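Side-chain contacts in quinoline 2-oxidoreductase large subunit (Pseudomonas putida, PDB 1T3Q), which probably hydroxylates quinoline at its 2-position at a molybdenum centre held by a pterin cytosine dinucleotide, as a molybdenum hydroxylase of the xanthine dehydrogenase family: residues Gly378-Ala381 and Arg382-Ile386; Tyr610-Asp613 and Ala614-Pro617; Ala121-Arg124 and Ala125-Glu128. All blocks are in the same frame, centred on the assembly; numbering follows the deposited sequence.

Interaction 1: Gly378-Ala381 and Arg382-Ile386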
ATOM      1  N   GLY B 378     -25.357   0.832 -36.825  1.00 16.29           N
ATOM      2  CA  GLY B 378     -26.741   0.778 -37.277  1.00 17.38           C
ATOM      3  C   GLY B 378     -27.471   2.093 -37.078  1.00 17.45           C
ATOM      4  O   GLY B 378     -28.341   2.453 -37.867  1.00 18.94           O
ATOM      5  N   GLN B 379     -27.129   2.805 -36.011  1.00 17.47           N
ATOM      6  CA  GLN B 379     -27.746   4.099 -35.729  1.00 16.28           C
ATOM      7  C   GLN B 379     -27.397   5.040 -36.883  1.00 16.81           C
ATOM      8  O   GLN B 379     -28.260   5.740 -37.408  1.00 17.02           O
ATOM      9  CB  GLN B 379     -27.214   4.655 -34.402  1.00 17.48           C
ATOM     10  CG  GLN B 379     -27.850   5.977 -33.942  1.00 15.89           C
ATOM     11  CD  GLN B 379     -29.283   5.819 -33.459  1.00 19.22           C
ATOM     12  OE1 GLN B 379     -29.703   4.732 -33.057  1.00 18.93           O
ATOM     13  NE2 GLN B 379     -30.035   6.915 -33.471  1.00 17.50           N
ATOM     14  N   ILE B 380     -26.124   5.052 -37.279  1.00 15.88           N
ATOM     15  CA  ILE B 380     -25.681   5.889 -38.391  1.00 16.85           C
ATOM     16  C   ILE B 380     -26.460   5.553 -39.662  1.00 17.48           C
ATOM     17  O   ILE B 380     -27.019   6.430 -40.318  1.00 16.78           O
ATOM     18  CB  ILE B 380     -24.165   5.688 -38.694  1.00 17.16           C
ATOM     19  CG1 ILE B 380     -23.317   6.320 -37.589  1.00 15.67           C
ATOM     20  CG2 ILE B 380     -23.810   6.306 -40.051  1.00 17.78           C
ATOM     21  CD1 ILE B 380     -21.836   6.003 -37.704  1.00 17.65           C
ATOM     22  N   ALA B 381     -26.488   4.270 -40.002  1.00 16.84           N
ATOM     23  CA  ALA B 381     -27.171   3.806 -41.203  1.00 18.10           C
ATOM     24  C   ALA B 381     -28.668   4.112 -41.232  1.00 17.31           C
ATOM     25  O   ALA B 381     -29.170   4.672 -42.208  1.00 17.74           O
ATOM     26  CB  ALA B 381     -26.942   2.303 -41.372  1.00 16.58           C
ATOM     27  N   ARG B 382     -29.376   3.757 -40.166  1.00 17.82           N
ATOM     28  CA  ARG B 382     -30.821   3.984 -40.117  1.00 18.42           C
ATOM     29  C   ARG B 382     -31.197   5.464 -40.110  1.00 17.36           C
ATOM     30  O   ARG B 382     -32.039   5.893 -40.889  1.00 17.66           O
ATOM     31  CB  ARG B 382     -31.434   3.305 -38.887  1.00 17.85           C
ATOM     32  CG  ARG B 382     -32.963   3.257 -38.914  1.00 19.70           C
ATOM     33  CD  ARG B 382     -33.533   2.931 -37.546  1.00 22.81           C
ATOM     34  NE  ARG B 382     -33.038   3.869 -36.548  1.00 26.85           N
ATOM     35  CZ  ARG B 382     -32.163   3.561 -35.599  1.00 26.50           C
ATOM     36  NH1 ARG B 382     -31.760   4.491 -34.745  1.00 27.21           N
ATOM     37  NH2 ARG B 382     -31.710   2.318 -35.487  1.00 26.01           N
ATOM     38  N   GLU B 383     -30.578   6.244 -39.229  1.00 17.55           N
ATOM     39  CA  GLU B 383     -30.901   7.663 -39.159  1.00 16.26           C
ATOM     40  C   GLU B 383     -30.581   8.376 -40.467  1.00 17.09           C
ATOM     41  O   GLU B 383     -31.299   9.288 -40.872  1.00 16.26           O
ATOM     42  CB  GLU B 383     -30.168   8.325 -37.991  1.00 16.50           C
ATOM     43  CG  GLU B 383     -30.576   7.784 -36.614  1.00 17.51           C
ATOM     44  CD  GLU B 383     -32.064   7.966 -36.320  1.00 19.85           C
ATOM     45  OE1 GLU B 383     -32.787   6.951 -36.196  1.00 20.33           O
ATOM     46  OE2 GLU B 383     -32.514   9.128 -36.214  1.00 20.70           O
ATOM     47  N   THR B 384     -29.510   7.958 -41.133  1.00 17.25           N
ATOM     48  CA  THR B 384     -29.139   8.566 -42.403  1.00 19.10           C
ATOM     49  C   THR B 384     -30.175   8.227 -43.476  1.00 19.46           C
ATOM     50  O   THR B 384     -30.533   9.071 -44.294  1.00 19.61           O
ATOM     51  CB  THR B 384     -27.735   8.096 -42.860  1.00 21.91           C
ATOM     52  OG1 THR B 384     -26.746   8.623 -41.965  1.00 22.37           O
ATOM     53  CG2 THR B 384     -27.432   8.581 -44.273  1.00 22.26           C
ATOM     54  N   LEU B 385     -30.660   6.990 -43.468  1.00 18.69           N
ATOM     55  CA  LEU B 385     -31.667   6.572 -44.441  1.00 18.47           C
ATOM     56  C   LEU B 385     -33.008   7.233 -44.140  1.00 17.60           C
ATOM     57  O   LEU B 385     -33.761   7.570 -45.051  1.00 18.45           O
ATOM     58  CB  LEU B 385     -31.819   5.049 -44.426  1.00 17.16           C
ATOM     59  CG  LEU B 385     -30.629   4.266 -44.987  1.00 18.49           C
ATOM     60  CD1 LEU B 385     -30.911   2.766 -44.906  1.00 19.90           C
ATOM     61  CD2 LEU B 385     -30.387   4.675 -46.430  1.00 18.68           C
ATOM     62  N   ILE B 386     -33.303   7.420 -42.859  1.00 18.56           N
ATOM     63  CA  ILE B 386     -34.550   8.062 -42.458  1.00 18.96           C
ATOM     64  C   ILE B 386     -34.576   9.503 -42.977  1.00 20.99           C
ATOM     65  O   ILE B 386     -35.602   9.972 -43.481  1.00 21.47           O
ATOM     66  CB  ILE B 386     -34.709   8.039 -40.922  1.00 19.73           C
ATOM     67  CG1 ILE B 386     -35.009   6.604 -40.468  1.00 18.64           C
ATOM     68  CG2 ILE B 386     -35.804   9.007 -40.486  1.00 20.17           C
ATOM     69  CD1 ILE B 386     -35.153   6.433 -38.964  1.00 18.14           C
TER
HETATM   70  O   HOH W   1     -29.390   1.706 -33.422  1.00 27.72           O
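Gln379 and Arg382 meet one turn apart on the buried alpha-helix 375-393 of the first molybdopterin cofactor-binding region, an i to i+3 contact with Glu383 close beside it as the i+4 partner of Gln379. With CG anti to the backbone N (chi1 -176°) and the chain bent at the next bond, Gln379 brings its amide back toward the following turn. There Gln379 OE1 accepts from Arg382 NH1 at 2.7 Å. The bond is not aimed along a lone pair: NH1 stands above the amide plane, which is turned 73° from the guanidinium, although OE1 itself lies near the guanidinium plane. Arg382 NH1 also donates to Glu383 OE1 at 3.0 Å, and Arg382 NE reaches the same oxygen at 3.1 Å, a side-on grip of two nitrogens on one atom, which also bonds to Tyr348 OH. Gln379 and Glu383 run side by side with their flat ends nearly parallel, 15° apart, and Gln379 NE2 rests 3.3 Å from Glu383 CG. Glu383 OE2 is taken by Arg401, while Gln379 NE2 is bonded to Val462 O and Ser461 OG, tying this polar cluster to strand 454-467.

The far end of the guanidinium is met through water rather than by close side-chain packing. One water at its edge bridges Gln379 OE1 and Arg382 NH2, the latter at 3.2 Å, and NH2 also reaches Ile344 O.

The tightly packed side is largely apolar: Ala381 and Leu385 press on Phe191 of strand 185-193, and Ile380 on Val754 of helix 744-761. The Thr384 side chain touches both, yet its hydroxyl is satisfied within its own helix. Ile380 O is gripped twice, by Thr384 N at 3.0 Å and by Thr384 OG1 at 2.8 Å, the two donors arriving from opposite faces of the carbonyl plane.

Interaction 2: Tyr610-Asp613 and Ala614-Pro617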
ATOM      1  N   TYR B 610     -24.413   0.672  18.401  1.00 19.49           N
ATOM      2  CA  TYR B 610     -23.078   0.137  18.640  1.00 20.37           C
ATOM      3  C   TYR B 610     -22.731  -0.089  20.099  1.00 20.43           C
ATOM      4  O   TYR B 610     -22.254  -1.161  20.474  1.00 19.81           O
ATOM      5  CB  TYR B 610     -22.004   1.072  18.067  1.00 17.89           C
ATOM      6  CG  TYR B 610     -21.681   0.854  16.609  1.00 20.53           C
ATOM      7  CD1 TYR B 610     -22.364   1.542  15.608  1.00 19.24           C
ATOM      8  CD2 TYR B 610     -20.694  -0.059  16.229  1.00 19.55           C
ATOM      9  CE1 TYR B 610     -22.074   1.324  14.263  1.00 19.87           C
ATOM     10  CE2 TYR B 610     -20.400  -0.285  14.896  1.00 17.89           C
ATOM     11  CZ  TYR B 610     -21.089   0.405  13.918  1.00 18.05           C
ATOM     12  OH  TYR B 610     -20.805   0.170  12.599  1.00 18.05           O
ATOM     13  N   PHE B 611     -22.994   0.924  20.918  1.00 20.40           N
ATOM     14  CA  PHE B 611     -22.589   0.897  22.315  1.00 21.35           C
ATOM     15  C   PHE B 611     -23.610   0.965  23.446  1.00 22.29           C
ATOM     16  O   PHE B 611     -23.216   1.192  24.585  1.00 21.66           O
ATOM     17  CB  PHE B 611     -21.570   2.023  22.521  1.00 21.96           C
ATOM     18  CG  PHE B 611     -20.531   2.108  21.433  1.00 24.64           C
ATOM     19  CD1 PHE B 611     -20.387   3.268  20.680  1.00 25.03           C
ATOM     20  CD2 PHE B 611     -19.686   1.031  21.171  1.00 24.81           C
ATOM     21  CE1 PHE B 611     -19.415   3.357  19.679  1.00 26.07           C
ATOM     22  CE2 PHE B 611     -18.712   1.110  20.174  1.00 25.21           C
ATOM     23  CZ  PHE B 611     -18.577   2.276  19.427  1.00 24.72           C
ATOM     24  N   ALA B 612     -24.896   0.780  23.165  1.00 23.65           N
ATOM     25  CA  ALA B 612     -25.896   0.834  24.234  1.00 24.74           C
ATOM     26  C   ALA B 612     -26.842  -0.360  24.168  1.00 25.40           C
ATOM     27  O   ALA B 612     -28.018  -0.232  23.836  1.00 23.12           O
ATOM     28  CB  ALA B 612     -26.680   2.140  24.161  1.00 26.40           C
ATOM     29  N   ASP B 613     -26.282  -1.519  24.494  1.00 26.52           N
ATOM     30  CA  ASP B 613     -26.957  -2.812  24.516  1.00 27.54           C
ATOM     31  C   ASP B 613     -28.370  -2.791  25.119  1.00 26.83           C
ATOM     32  O   ASP B 613     -29.279  -3.464  24.631  1.00 24.90           O
ATOM     33  CB  ASP B 613     -26.055  -3.774  25.299  1.00 31.20           C
ATOM     34  CG  ASP B 613     -26.647  -5.143  25.463  1.00 31.82           C
ATOM     35  OD1 ASP B 613     -27.640  -5.277  26.205  1.00 38.81           O
ATOM     36  OD2 ASP B 613     -26.111  -6.090  24.856  1.00 31.18           O
ATOM     37  N   ALA B 614     -28.545  -2.018  26.183  1.00 27.09           N
ATOM     38  CA  ALA B 614     -29.830  -1.931  26.867  1.00 28.55           C
ATOM     39  C   ALA B 614     -30.951  -1.289  26.052  1.00 28.92           C
ATOM     40  O   ALA B 614     -32.126  -1.505  26.346  1.00 30.25           O
ATOM     41  CB  ALA B 614     -29.658  -1.185  28.184  1.00 26.55           C
ATOM     42  N   THR B 615     -30.599  -0.511  25.032  1.00 28.19           N
ATOM     43  CA  THR B 615     -31.602   0.163  24.210  1.00 27.32           C
ATOM     44  C   THR B 615     -32.117  -0.677  23.038  1.00 27.32           C
ATOM     45  O   THR B 615     -33.057  -0.277  22.354  1.00 27.53           O
ATOM     46  CB  THR B 615     -31.052   1.490  23.624  1.00 26.94           C
ATOM     47  OG1 THR B 615     -30.047   1.200  22.647  1.00 25.34           O
ATOM     48  CG2 THR B 615     -30.439   2.351  24.720  1.00 26.17           C
ATOM     49  N   HIS B 616     -31.506  -1.835  22.811  1.00 25.47           N
ATOM     50  CA  HIS B 616     -31.893  -2.701  21.702  1.00 24.62           C
ATOM     51  C   HIS B 616     -33.206  -3.446  21.922  1.00 25.13           C
ATOM     52  O   HIS B 616     -33.450  -3.979  23.000  1.00 26.13           O
ATOM     53  CB  HIS B 616     -30.803  -3.746  21.438  1.00 23.10           C
ATOM     54  CG  HIS B 616     -29.473  -3.163  21.072  1.00 22.76           C
ATOM     55  ND1 HIS B 616     -29.222  -1.807  21.077  1.00 24.45           N
ATOM     56  CD2 HIS B 616     -28.317  -3.758  20.696  1.00 20.42           C
ATOM     57  CE1 HIS B 616     -27.967  -1.593  20.719  1.00 21.09           C
ATOM     58  NE2 HIS B 616     -27.397  -2.761  20.482  1.00 21.97           N
ATOM     59  N   PRO B 617     -34.069  -3.491  20.894  1.00 25.75           N
ATOM     60  CA  PRO B 617     -35.346  -4.200  21.022  1.00 25.84           C
ATOM     61  C   PRO B 617     -35.085  -5.709  20.931  1.00 27.54           C
ATOM     62  O   PRO B 617     -34.040  -6.137  20.434  1.00 25.66           O
ATOM     63  CB  PRO B 617     -36.151  -3.672  19.838  1.00 25.90           C
ATOM     64  CG  PRO B 617     -35.089  -3.430  18.803  1.00 26.37           C
ATOM     65  CD  PRO B 617     -34.003  -2.758  19.617  1.00 24.43           C
TER
HETATM   66  O   HOH W   2     -31.964  -4.609  25.160  1.00 34.43           O
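Ala612 and Asp613 meet Thr615 and His616 in a local turn contact of the second molybdopterin cofactor-binding region, where a short 3-10 turn continues the chain from the end of helix 602-611 into the loop before strand 625-629. It lies at the surface of the large subunit, against a second copy of the same protein. Its centre of bonding is Ala612 O, which accepts from both the backbone and the side chain of Thr615. Thr615 N donates to Ala612 O at 2.9 Å from above the carbonyl plane, whereas Thr615 OG1 comes in the plane of that carbonyl at 2.8 Å. The hydroxyl can do so because it takes the crowded position between its own backbone N and carbonyl carbon (chi1 69°). The same rotamer brings Thr615 CG2 to 3.8 Å from Ala612 CB, and Thr615 packs on Leu571 and Leu575 of helix 549-576.

One residue on, His616 N gives a weak bond to Asp613 O, closing a second, overlapping turn. A water sits between Asp613 O and His616 O, 2.7 Å from the latter, close to the point where the chain leaves the turn. The imidazole folds back over the turn, its CG anti to its own carbonyl carbon, and a further ring, that of Phe620, meets it edge-to-face.

Asp613 faces two ways. Its carboxylate forms salt bridges to the second subunit, OD2 to Lys3 and OD1 to Arg472, and its backbone N bonds to Thr482 OG1 of that subunit, so the turn contributes directly to the subunit contact. Its backbone instead meets the histidine: Asp613 CA makes a CH-pi contact 4.0 Å from the centroid of the His616 ring, only 6° off the ring normal.

Interaction 3: Ala121-Arg124 and Ala125-Glu128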
ATOM      1  N   ALA B 121      13.332  -6.770 -17.390  1.00 16.99           N
ATOM      2  CA  ALA B 121      14.645  -6.232 -17.062  1.00 17.08           C
ATOM      3  C   ALA B 121      14.574  -5.136 -15.996  1.00 18.44           C
ATOM      4  O   ALA B 121      13.492  -4.753 -15.553  1.00 16.10           O
ATOM      5  CB  ALA B 121      15.314  -5.695 -18.330  1.00 16.85           C
ATOM      6  N   SER B 122      15.741  -4.638 -15.598  1.00 18.45           N
ATOM      7  CA  SER B 122      15.852  -3.608 -14.566  1.00 20.38           C
ATOM      8  C   SER B 122      15.166  -2.294 -14.920  1.00 20.56           C
ATOM      9  O   SER B 122      14.818  -1.513 -14.034  1.00 21.80           O
ATOM     10  CB  SER B 122      17.328  -3.345 -14.262  1.00 21.79           C
ATOM     11  OG  SER B 122      17.997  -2.929 -15.435  1.00 24.19           O
ATOM     12  N   SER B 123      14.982  -2.044 -16.212  1.00 21.18           N
ATOM     13  CA  SER B 123      14.315  -0.830 -16.668  1.00 21.25           C
ATOM     14  C   SER B 123      13.604  -1.136 -17.971  1.00 21.55           C
ATOM     15  O   SER B 123      13.941  -2.105 -18.654  1.00 21.66           O
ATOM     16  CB  SER B 123      15.322   0.301 -16.902  1.00 22.19           C
ATOM     17  OG  SER B 123      15.986   0.138 -18.144  1.00 20.11           O
ATOM     18  N   ARG B 124      12.613  -0.319 -18.312  1.00 20.23           N
ATOM     19  CA  ARG B 124      11.873  -0.507 -19.551  1.00 20.21           C
ATOM     20  C   ARG B 124      12.805  -0.318 -20.752  1.00 20.40           C
ATOM     21  O   ARG B 124      12.713  -1.047 -21.740  1.00 19.16           O
ATOM     22  CB  ARG B 124      10.708   0.490 -19.613  1.00 20.44           C
ATOM     23  CG  ARG B 124      10.033   0.605 -20.965  1.00 22.65           C
ATOM     24  CD  ARG B 124       9.296  -0.660 -21.377  1.00 22.79           C
ATOM     25  NE  ARG B 124       8.649  -0.450 -22.667  1.00 24.64           N
ATOM     26  CZ  ARG B 124       7.399  -0.803 -22.955  1.00 23.44           C
ATOM     27  NH1 ARG B 124       6.644  -1.399 -22.046  1.00 25.15           N
ATOM     28  NH2 ARG B 124       6.899  -0.535 -24.153  1.00 25.17           N
ATOM     29  N   ALA B 125      13.709   0.652 -20.661  1.00 19.54           N
ATOM     30  CA  ALA B 125      14.638   0.917 -21.757  1.00 19.14           C
ATOM     31  C   ALA B 125      15.533  -0.288 -22.037  1.00 18.07           C
ATOM     32  O   ALA B 125      15.760  -0.643 -23.196  1.00 18.70           O
ATOM     33  CB  ALA B 125      15.494   2.136 -21.440  1.00 19.37           C
ATOM     34  N   ILE B 126      16.040  -0.908 -20.978  1.00 18.11           N
ATOM     35  CA  ILE B 126      16.909  -2.072 -21.126  1.00 19.57           C
ATOM     36  C   ILE B 126      16.120  -3.276 -21.633  1.00 19.62           C
ATOM     37  O   ILE B 126      16.639  -4.083 -22.405  1.00 20.07           O
ATOM     38  CB  ILE B 126      17.610  -2.421 -19.793  1.00 21.56           C
ATOM     39  CG1 ILE B 126      18.606  -1.310 -19.436  1.00 21.95           C
ATOM     40  CG2 ILE B 126      18.342  -3.766 -19.909  1.00 21.17           C
ATOM     41  CD1 ILE B 126      19.333  -1.527 -18.119  1.00 24.22           C
ATOM     42  N   ALA B 127      14.864  -3.398 -21.211  1.00 19.07           N
ATOM     43  CA  ALA B 127      14.040  -4.513 -21.669  1.00 18.52           C
ATOM     44  C   ALA B 127      13.862  -4.367 -23.171  1.00 18.52           C
ATOM     45  O   ALA B 127      13.864  -5.358 -23.907  1.00 19.06           O
ATOM     46  CB  ALA B 127      12.684  -4.502 -20.970  1.00 17.88           C
ATOM     47  N   GLU B 128      13.696  -3.127 -23.624  1.00 17.29           N
ATOM     48  CA  GLU B 128      13.534  -2.867 -25.050  1.00 17.63           C
ATOM     49  C   GLU B 128      14.848  -3.142 -25.774  1.00 18.34           C
ATOM     50  O   GLU B 128      14.844  -3.689 -26.877  1.00 20.96           O
ATOM     51  CB  GLU B 128      13.085  -1.422 -25.295  1.00 19.53           C
ATOM     52  CG  GLU B 128      11.624  -1.162 -24.921  1.00 20.51           C
ATOM     53  CD  GLU B 128      11.196   0.277 -25.174  1.00 24.98           C
ATOM     54  OE1 GLU B 128       9.995   0.583 -25.002  1.00 25.47           O
ATOM     55  OE2 GLU B 128      12.057   1.104 -25.540  1.00 27.45           O
TER
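Arg124 and Glu128 pair in an i to i+4 salt bridge on the first turn of helix 124-131 in the a/b hammerhead region. Arg124 CB starts the chain away from residues Ala125-Glu128 overall, and the end of the side chain comes back to Glu128. With CG anti to its own N (chi1 168°), the chain bends at the following bond and turns along the helix: Arg124 CG and CD pass 4.0 and 3.9 Å from Glu128 OE1. Arg124 NE donates to Glu128 OE1 at 2.9 Å, nearly straight (168°), and NH2 adds a weak bond. OE1 lies in the guanidinium plane, but NE meets it from above the carboxylate plane. At the tip NH2 pairs with Glu287 and NH1 reaches Val45 O weakly. Glu128 OE1 also accepts from the amino terminus of the medium subunit, Met1 N.

Before the arginine, Ser123 is the N-cap: its OG accepts from Ile126 N at 3.0 Å. Ala121 CB meets Ala127 CB at 3.9 Å, where strand 115-121 gives way to the helix. The helix sits over the neighbouring strand 43-49 of the same sheet, with Ala127 and Glu128 resting on Ala46.

Along the chain interaction 3 comes first, then interaction 1, then interaction 2, and they have no helix, strand or domain family in common. Interaction 3 belongs to the hammerhead region, interaction 1 to the first and interaction 2 to the second molybdopterin cofactor-binding region. Centres of interactions 1 and 2 are about 63 Å apart, those of 2 and 3 about 60 Å, and those of 1 and 3 about 49 Å. Interaction 1 lies across the chain's centre from each of the other two. It belongs to the subunit's interior, on helix 375-393, whereas interactions 2 and 3 lie at contacts between chains of the assembly: with a second large subunit and with the medium and small subunits, respectively.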